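Local coordinates for protein negative regulator of ofd1 (Schizosaccharomyces pombe, PDB 3QTM) that is required for correct translation termination, directly inhibits ofd1 and raises the stability of Sre1N, probably by blocking ofd1-accelerated degradation in the absence of oxygen, at residues 52-55 with 56-60; 244-247 with 248-251; 136-139 with 140-144. All coordinates share one frame; numbering follows the deposited sequence.

The three contacts are local ones, each within a single helix of an all-helical, TPR-type chain. They come in the order contact 1, contact 3, contact 2. Contact 1 lies at the end of helix 38-58 and contact 3 at the end of helix 119-142. Both belong to the Nro1-family part of the sequence, with their centres 38 Å apart. Contact 2 lies in helix 229-254, in the C-terminal family part. Its centre is 28 Å from that of contact 3 and 50 Å from that of contact 1, across the middle of the chain. None touches another. Each thus shapes its own helix and its packing on neighbours, two at C-terminal helix ends and one within a helix.

Contact 1: residues 52-55 with 56-60; sequences ADRI and LRNTE. With SO4 (sulfate ion), chain C.
R54, R57 and N58 form an anion site on the last turns of helix 38-58, filled here by a sulfate that probably came from the crystallisation liquor. R54 NH1 gives the short bond, 2.6 Å to sulfate O2, which lies near the guanidinium plane at its edge. R57 uses two nitrogens: NE reaches sulfate O1 at 3.2 Å in a nearly straight bond (168°), and NH2 reaches sulfate O4 at 3.0 Å. N58 ND2 adds a weak bond to sulfate O1. Both arginine chains bend at chi3, but they leave the backbone differently. CG of R54 is anti to the backbone N (chi1 -169°), whereas CG of R57 is anti to the carbonyl carbon (chi1 -77°). R57 thereby folds back along the helix, with CA of R54 over one guanidinium face. The sulfate probably offsets the charge of the two arginines, whose NH1 (R54) and NH2 (R57) stand 3.8 Å apart. N58 runs alongside R54, its OD1 3.4 Å from R54 CG. Beneath the site the helix ends: N58 N bonds to R54 O, T59 N bonds only weakly to I55 O, and T59 leaves helical geometry. T59 OG1 bonds to E15. The face with A52, I55 and L56 packs on helices 15-34 and 67-82, meeting L22, N18, F69 and Y73.

Contact 2: residues 244-247 with 248-251; sequences TTFA and EYYM
F246, Y249 and Y250 make an aromatic cluster on one flank of helix 229-254, and it is the tightly packed part of this contact. F246 turns its edge toward the face of Y249 in an offset edge-to-face pair, with centroids 5.7 Å apart and planes at 75°. The nearest atoms are F246 CE1 and Y249 CD2, at 3.6 Å. Against Y250 the F246 ring is almost parallel, yet slid so far aside that the two barely overlap. Their touch is F246 CD1 to Y250 CE2, also 3.6 Å. The two tyrosines meet as well: Y249 CD2 sits 3.7 Å above the plane of the Y250 ring, over its centre. The first torsions differ, CG being anti to the backbone N in Y249 (chi1 168°) and anti to the carbonyl carbon in Y250 (chi1 -74°), which lets the two rings meet. Helix 262-285 adds W271, which stacks on F246, while L208 of helix 204-209 also touches that ring. A247 is buried against L272 of helix 262-285, and the selenomethionine M251 only lightly touches it, CE lying 4.3 Å from A247 CB.

The side with T245 and E248 is looser and hydrated. A water donates to T245 O at 3.0 Å and, weakly, to E248 OE1. T245 OG1 turns back to N241 O.

Y250 OH bonds to E204. Replacing Y250 by an alanine is likely to leave E204 without its phenol partner and to open a gap beside F246 and Y249. The hydrogen bond to E204 lets the polar end of Y250 be buried beside aromatic rings, and it ties helix 229-254 to helix 204-209.

Contact 3: residues 136-139 with 140-144; sequences LVWR and HDNEE
W138, R139, N142 and E143 shape the C-terminal end of helix 119-142, where side chains and backbone together close the last turn. N142 lays its amide over one face of the W138 indole, the two planes 15° apart. N142 CB stands 3.7 Å from the centroid of the six-membered ring, almost on the ring normal, which makes a CH-pi contact. Farther along, N142 ND2 lies 3.2 Å above the indole plane, offset toward the rim. The same ND2 donates to W138 O at 2.9 Å, nearly straight at 171° and in its own amide plane. One bond and one stack thus fix how the amide is turned. W138 CG is anti to the backbone N (chi1 -173°), which sends the indole to the flank where N142 can cover it.

On another flank R139 NE donates to E143 OE2, 2.8 Å away, in the plane of the guanidinium. The oxygen is met from above the carboxylate plane, and R139 NH2 adds only a weak bond to it. R139 bends at chi3 to make this salt bridge, while its NH1 forms a second one with E98. The backbone closes through R139 O, which accepts from both N142 N and E143 N, the latter at 2.7 Å. E143 is then the first residue to leave helical geometry.

H140 packs on V151 and L154 of helix 151-170, and its ND1 donates to D141 OD1 at 3.1 Å. The two carboxylates, of E143 and E98, probably offset the charge of R139. Polar links thus join the last turn to its own backbone and to E98, beside the packing of H140 on helix 151-170.

Contact 1: residues 52-55 with 56-60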
loop_
_atom_site.group_PDB
_atom_site.type_symbol
_atom_site.label_atom_id
_atom_site.label_comp_id
_atom_site.label_asym_id
_atom_site.label_seq_id
_atom_site.Cartn_x
_atom_site.Cartn_y
_atom_site.Cartn_z
ATOM N N ALA A 52 -8.054 19.283 -17.102
ATOM C CA ALA A 52 -6.674 19.692 -16.859
ATOM C C ALA A 52 -6.105 20.366 -18.094
ATOM O O ALA A 52 -5.429 21.401 -18.002
ATOM C CB ALA A 52 -5.807 18.488 -16.444
ATOM N N ASP A 53 -6.382 19.778 -19.255
ATOM C CA ASP A 53 -5.935 20.343 -20.522
ATOM C C ASP A 53 -6.545 21.727 -20.732
ATOM O O ASP A 53 -5.879 22.645 -21.217
ATOM C CB ASP A 53 -6.289 19.426 -21.703
ATOM C CG ASP A 53 -5.357 18.211 -21.804
ATOM O OD1 ASP A 53 -4.257 18.248 -21.202
ATOM O OD2 ASP A 53 -5.728 17.221 -22.479
ATOM N N ARG A 54 -7.815 21.874 -20.365
ATOM C CA ARG A 54 -8.492 23.154 -20.528
ATOM C C ARG A 54 -7.819 24.195 -19.638
ATOM O O ARG A 54 -7.617 25.340 -20.047
ATOM C CB ARG A 54 -9.985 23.048 -20.193
ATOM C CG ARG A 54 -10.798 24.296 -20.593
ATOM C CD ARG A 54 -12.301 24.128 -20.320
ATOM N NE ARG A 54 -12.792 22.830 -20.788
ATOM C CZ ARG A 54 -13.301 22.605 -21.994
ATOM N NH1 ARG A 54 -13.404 23.595 -22.872
ATOM N NH2 ARG A 54 -13.708 21.384 -22.328
ATOM N N ILE A 55 -7.467 23.794 -18.422
ATOM C CA ILE A 55 -6.801 24.715 -17.506
ATOM C C ILE A 55 -5.450 25.148 -18.076
ATOM O O ILE A 55 -5.088 26.320 -18.003
ATOM C CB ILE A 55 -6.648 24.107 -16.109
ATOM C CG1 ILE A 55 -8.023 23.991 -15.443
ATOM C CG2 ILE A 55 -5.713 24.943 -15.257
ATOM C CD1 ILE A 55 -8.013 23.195 -14.152
ATOM N N LEU A 56 -4.717 24.212 -18.674
ATOM C CA LEU A 56 -3.444 24.560 -19.306
ATOM C C LEU A 56 -3.627 25.544 -20.466
ATOM O O LEU A 56 -2.794 26.413 -20.675
ATOM C CB LEU A 56 -2.695 23.308 -19.770
ATOM C CG LEU A 56 -1.997 22.569 -18.626
ATOM C CD1 LEU A 56 -1.724 21.099 -18.984
ATOM C CD2 LEU A 56 -0.710 23.297 -18.249
ATOM N N ARG A 57 -4.719 25.406 -21.213
ATOM C CA ARG A 57 -4.986 26.279 -22.349
ATOM C C ARG A 57 -5.338 27.702 -21.918
ATOM O O ARG A 57 -4.987 28.658 -22.592
ATOM C CB ARG A 57 -6.134 25.728 -23.199
ATOM C CG ARG A 57 -5.746 24.569 -24.094
ATOM C CD ARG A 57 -6.776 24.365 -25.209
ATOM N NE ARG A 57 -8.107 24.112 -24.680
ATOM C CZ ARG A 57 -8.553 22.913 -24.310
ATOM N NH1 ARG A 57 -7.770 21.845 -24.406
ATOM N NH2 ARG A 57 -9.789 22.784 -23.838
ATOM N N ASN A 58 -6.030 27.834 -20.794
ATOM C CA ASN A 58 -6.607 29.113 -20.396
ATOM C C ASN A 58 -5.844 29.897 -19.328
ATOM O O ASN A 58 -6.166 31.047 -19.078
ATOM C CB ASN A 58 -8.040 28.912 -19.911
ATOM C CG ASN A 58 -8.951 28.344 -20.983
ATOM O OD1 ASN A 58 -9.890 27.617 -20.680
ATOM N ND2 ASN A 58 -8.681 28.675 -22.236
ATOM N N THR A 59 -4.860 29.290 -18.680
ATOM C CA THR A 59 -4.157 29.994 -17.612
ATOM C C THR A 59 -3.239 31.063 -18.208
ATOM O O THR A 59 -2.700 30.886 -19.299
ATOM C CB THR A 59 -3.349 29.023 -16.717
ATOM O OG1 THR A 59 -2.696 29.757 -15.671
ATOM C CG2 THR A 59 -2.300 28.303 -17.536
ATOM N N GLU A 60 -3.074 32.173 -17.494
ATOM C CA GLU A 60 -2.173 33.242 -17.923
ATOM C C GLU A 60 -0.704 32.803 -17.954
ATOM O O GLU A 60 0.055 33.216 -18.835
ATOM C CB GLU A 60 -2.311 34.448 -16.999
ATOM C CG GLU A 60 -3.498 35.344 -17.299
ATOM C CD GLU A 60 -3.607 36.504 -16.320
ATOM O OE1 GLU A 60 -4.165 36.307 -15.217
ATOM O OE2 GLU A 60 -3.141 37.615 -16.657
HETATM S S SO4 C . -11.711 26.045 -24.245
HETATM O O1 SO4 C . -10.287 26.354 -24.065
HETATM O O2 SO4 C . -12.388 26.033 -22.946
HETATM O O3 SO4 C . -12.340 27.073 -25.073
HETATM O O4 SO4 C . -11.859 24.742 -24.898
#

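Contact 2: residues 244-247 with 248-251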
loop_
_atom_site.group_PDB
_atom_site.type_symbol
_atom_site.label_atom_id
_atom_site.label_comp_id
_atom_site.label_asym_id
_atom_site.label_seq_id
_atom_site.Cartn_x
_atom_site.Cartn_y
_atom_site.Cartn_z
ATOM N N THR A 244 3.865 -9.061 10.349
ATOM C CA THR A 244 4.034 -10.503 10.311
ATOM C C THR A 244 5.099 -10.872 9.298
ATOM O O THR A 244 5.782 -11.876 9.447
ATOM C CB THR A 244 2.718 -11.232 9.988
ATOM O OG1 THR A 244 2.216 -10.772 8.731
ATOM C CG2 THR A 244 1.681 -10.954 11.076
ATOM N N THR A 245 5.254 -10.054 8.266
ATOM C CA THR A 245 6.270 -10.342 7.259
ATOM C C THR A 245 7.662 -10.084 7.814
ATOM O O THR A 245 8.601 -10.828 7.537
ATOM C CB THR A 245 6.069 -9.518 5.988
ATOM O OG1 THR A 245 4.774 -9.801 5.451
ATOM C CG2 THR A 245 7.134 -9.872 4.955
ATOM N N PHE A 246 7.798 -9.031 8.606
ATOM C CA PHE A 246 9.085 -8.755 9.210
ATOM C C PHE A 246 9.441 -9.883 10.183
ATOM O O PHE A 246 10.582 -10.358 10.222
ATOM C CB PHE A 246 9.085 -7.407 9.914
ATOM C CG PHE A 246 10.330 -6.619 9.678
ATOM C CD1 PHE A 246 11.553 -7.258 9.559
ATOM C CD2 PHE A 246 10.288 -5.240 9.576
ATOM C CE1 PHE A 246 12.716 -6.535 9.334
ATOM C CE2 PHE A 246 11.449 -4.508 9.353
ATOM C CZ PHE A 246 12.663 -5.157 9.233
ATOM N N ALA A 247 8.450 -10.319 10.957
ATOM C CA ALA A 247 8.639 -11.454 11.845
ATOM C C ALA A 247 9.187 -12.648 11.074
ATOM O O ALA A 247 10.147 -13.271 11.513
ATOM C CB ALA A 247 7.344 -11.818 12.551
ATOM N N GLU A 248 8.590 -12.964 9.927
ATOM C CA GLU A 248 9.058 -14.099 9.125
ATOM C C GLU A 248 10.465 -13.893 8.604
ATOM O O GLU A 248 11.229 -14.844 8.466
ATOM C CB GLU A 248 8.142 -14.362 7.943
ATOM C CG GLU A 248 6.799 -14.888 8.322
ATOM C CD GLU A 248 5.819 -14.771 7.180
ATOM O OE1 GLU A 248 6.279 -14.669 6.013
ATOM O OE2 GLU A 248 4.598 -14.772 7.455
ATOM N N TYR A 249 10.802 -12.647 8.296
ATOM C CA TYR A 249 12.142 -12.318 7.845
ATOM C C TYR A 249 13.148 -12.851 8.858
ATOM O O TYR A 249 14.139 -13.497 8.501
ATOM C CB TYR A 249 12.281 -10.809 7.705
ATOM C CG TYR A 249 13.697 -10.304 7.517
ATOM C CD1 TYR A 249 14.348 -10.412 6.288
ATOM C CD2 TYR A 249 14.372 -9.687 8.563
ATOM C CE1 TYR A 249 15.640 -9.930 6.116
ATOM C CE2 TYR A 249 15.655 -9.201 8.403
ATOM C CZ TYR A 249 16.287 -9.319 7.183
ATOM O OH TYR A 249 17.571 -8.821 7.049
ATOM N N TYR A 250 12.865 -12.599 10.129
ATOM C CA TYR A 250 13.763 -13.001 11.192
ATOM C C TYR A 250 13.707 -14.493 11.481
ATOM O O TYR A 250 14.738 -15.124 11.705
ATOM C CB TYR A 250 13.470 -12.200 12.448
ATOM C CG TYR A 250 13.964 -10.781 12.360
ATOM C CD1 TYR A 250 15.325 -10.505 12.278
ATOM C CD2 TYR A 250 13.076 -9.716 12.365
ATOM C CE1 TYR A 250 15.785 -9.202 12.202
ATOM C CE2 TYR A 250 13.521 -8.416 12.292
ATOM C CZ TYR A 250 14.875 -8.160 12.212
ATOM O OH TYR A 250 15.312 -6.857 12.139
HETATM N N MSE A 251 12.503 -15.055 11.468
HETATM C CA MSE A 251 12.340 -16.474 11.730
HETATM C C MSE A 251 13.063 -17.271 10.666
HETATM O O MSE A 251 13.663 -18.302 10.954
HETATM C CB MSE A 251 10.865 -16.856 11.785
HETATM C CG MSE A 251 10.110 -16.168 12.917
HETATM SE SE MSE A 251 8.236 -16.727 13.090
HETATM C CE MSE A 251 7.487 -16.019 11.438
HETATM O O HOH W 1 8.982 -12.686 5.233
#

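Contact 3: residues 136-139 with 140-144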
loop_
_atom_site.group_PDB
_atom_site.type_symbol
_atom_site.label_atom_id
_atom_site.label_comp_id
_atom_site.label_asym_id
_atom_site.label_seq_id
_atom_site.Cartn_x
_atom_site.Cartn_y
_atom_site.Cartn_z
ATOM N N LEU A 136 7.368 -3.325 -14.843
ATOM C CA LEU A 136 8.715 -3.771 -15.212
ATOM C C LEU A 136 8.947 -5.240 -14.821
ATOM O O LEU A 136 9.530 -5.991 -15.582
ATOM C CB LEU A 136 9.806 -2.853 -14.623
ATOM C CG LEU A 136 10.022 -1.507 -15.348
ATOM C CD1 LEU A 136 11.006 -0.583 -14.599
ATOM C CD2 LEU A 136 10.481 -1.711 -16.787
ATOM N N VAL A 137 8.470 -5.636 -13.643
ATOM C CA VAL A 137 8.555 -7.028 -13.208
ATOM C C VAL A 137 7.823 -7.942 -14.190
ATOM O O VAL A 137 8.350 -8.986 -14.588
ATOM C CB VAL A 137 8.001 -7.232 -11.792
ATOM C CG1 VAL A 137 8.047 -8.707 -11.407
ATOM C CG2 VAL A 137 8.789 -6.401 -10.778
ATOM N N TRP A 138 6.620 -7.541 -14.597
ATOM C CA TRP A 138 5.890 -8.276 -15.626
ATOM C C TRP A 138 6.695 -8.335 -16.927
ATOM O O TRP A 138 6.751 -9.378 -17.576
ATOM C CB TRP A 138 4.512 -7.648 -15.910
ATOM C CG TRP A 138 3.672 -8.499 -16.852
ATOM C CD1 TRP A 138 2.795 -9.495 -16.497
ATOM C CD2 TRP A 138 3.660 -8.454 -18.291
ATOM N NE1 TRP A 138 2.232 -10.057 -17.623
ATOM C CE2 TRP A 138 2.748 -9.442 -18.734
ATOM C CE3 TRP A 138 4.317 -7.670 -19.244
ATOM C CZ2 TRP A 138 2.490 -9.668 -20.087
ATOM C CZ3 TRP A 138 4.060 -7.900 -20.590
ATOM C CH2 TRP A 138 3.151 -8.886 -20.998
ATOM N N ARG A 139 7.301 -7.220 -17.327
ATOM C CA ARG A 139 8.038 -7.205 -18.585
ATOM C C ARG A 139 9.260 -8.145 -18.517
ATOM O O ARG A 139 9.555 -8.885 -19.463
ATOM C CB ARG A 139 8.422 -5.776 -18.991
ATOM C CG ARG A 139 7.220 -4.900 -19.387
ATOM C CD ARG A 139 7.619 -3.459 -19.753
ATOM N NE ARG A 139 8.697 -3.431 -20.734
ATOM C CZ ARG A 139 9.507 -2.399 -20.945
ATOM N NH1 ARG A 139 9.380 -1.276 -20.247
ATOM N NH2 ARG A 139 10.451 -2.495 -21.861
ATOM N N HIS A 140 9.953 -8.121 -17.387
ATOM C CA HIS A 140 11.075 -9.020 -17.167
ATOM C C HIS A 140 10.668 -10.484 -17.386
ATOM O O HIS A 140 11.392 -11.245 -18.011
ATOM C CB HIS A 140 11.608 -8.854 -15.753
ATOM C CG HIS A 140 12.740 -9.775 -15.433
ATOM N ND1 HIS A 140 12.561 -10.988 -14.804
ATOM C CD2 HIS A 140 14.070 -9.666 -15.668
ATOM C CE1 HIS A 140 13.733 -11.580 -14.652
ATOM N NE2 HIS A 140 14.666 -10.797 -15.169
ATOM N N ASP A 141 9.499 -10.860 -16.874
ATOM C CA ASP A 141 9.020 -12.234 -16.957
ATOM C C ASP A 141 8.408 -12.592 -18.304
ATOM O O ASP A 141 8.275 -13.763 -18.613
ATOM C CB ASP A 141 8.005 -12.512 -15.839
ATOM C CG ASP A 141 8.598 -12.323 -14.453
ATOM O OD1 ASP A 141 9.840 -12.442 -14.326
ATOM O OD2 ASP A 141 7.830 -12.060 -13.491
ATOM N N ASN A 142 8.058 -11.598 -19.117
ATOM C CA ASN A 142 7.339 -11.879 -20.364
ATOM C C ASN A 142 7.973 -11.428 -21.668
ATOM O O ASN A 142 7.655 -11.972 -22.725
ATOM C CB ASN A 142 5.902 -11.348 -20.291
ATOM C CG ASN A 142 5.059 -12.123 -19.299
ATOM O OD1 ASN A 142 4.437 -13.122 -19.653
ATOM N ND2 ASN A 142 5.064 -11.688 -18.039
ATOM N N GLU A 143 8.838 -10.424 -21.613
ATOM C CA GLU A 143 9.456 -9.919 -22.836
ATOM C C GLU A 143 10.853 -10.532 -23.001
ATOM O O GLU A 143 11.671 -10.492 -22.071
ATOM C CB GLU A 143 9.511 -8.383 -22.827
ATOM C CG GLU A 143 8.139 -7.698 -22.824
ATOM C CD GLU A 143 8.224 -6.165 -22.756
ATOM O OE1 GLU A 143 7.220 -5.500 -23.090
ATOM O OE2 GLU A 143 9.284 -5.617 -22.369
ATOM N N GLU A 144 11.125 -11.105 -24.173
ATOM C CA GLU A 144 12.391 -11.797 -24.372
ATOM C C GLU A 144 13.566 -10.835 -24.253
ATOM O O GLU A 144 14.675 -11.236 -23.926
ATOM C CB GLU A 144 12.450 -12.518 -25.721
ATOM C CG GLU A 144 13.377 -13.745 -25.669
ATOM C CD GLU A 144 14.167 -13.986 -26.958
ATOM O OE1 GLU A 144 14.060 -13.158 -27.889
ATOM O OE2 GLU A 144 14.904 -15.002 -27.033
#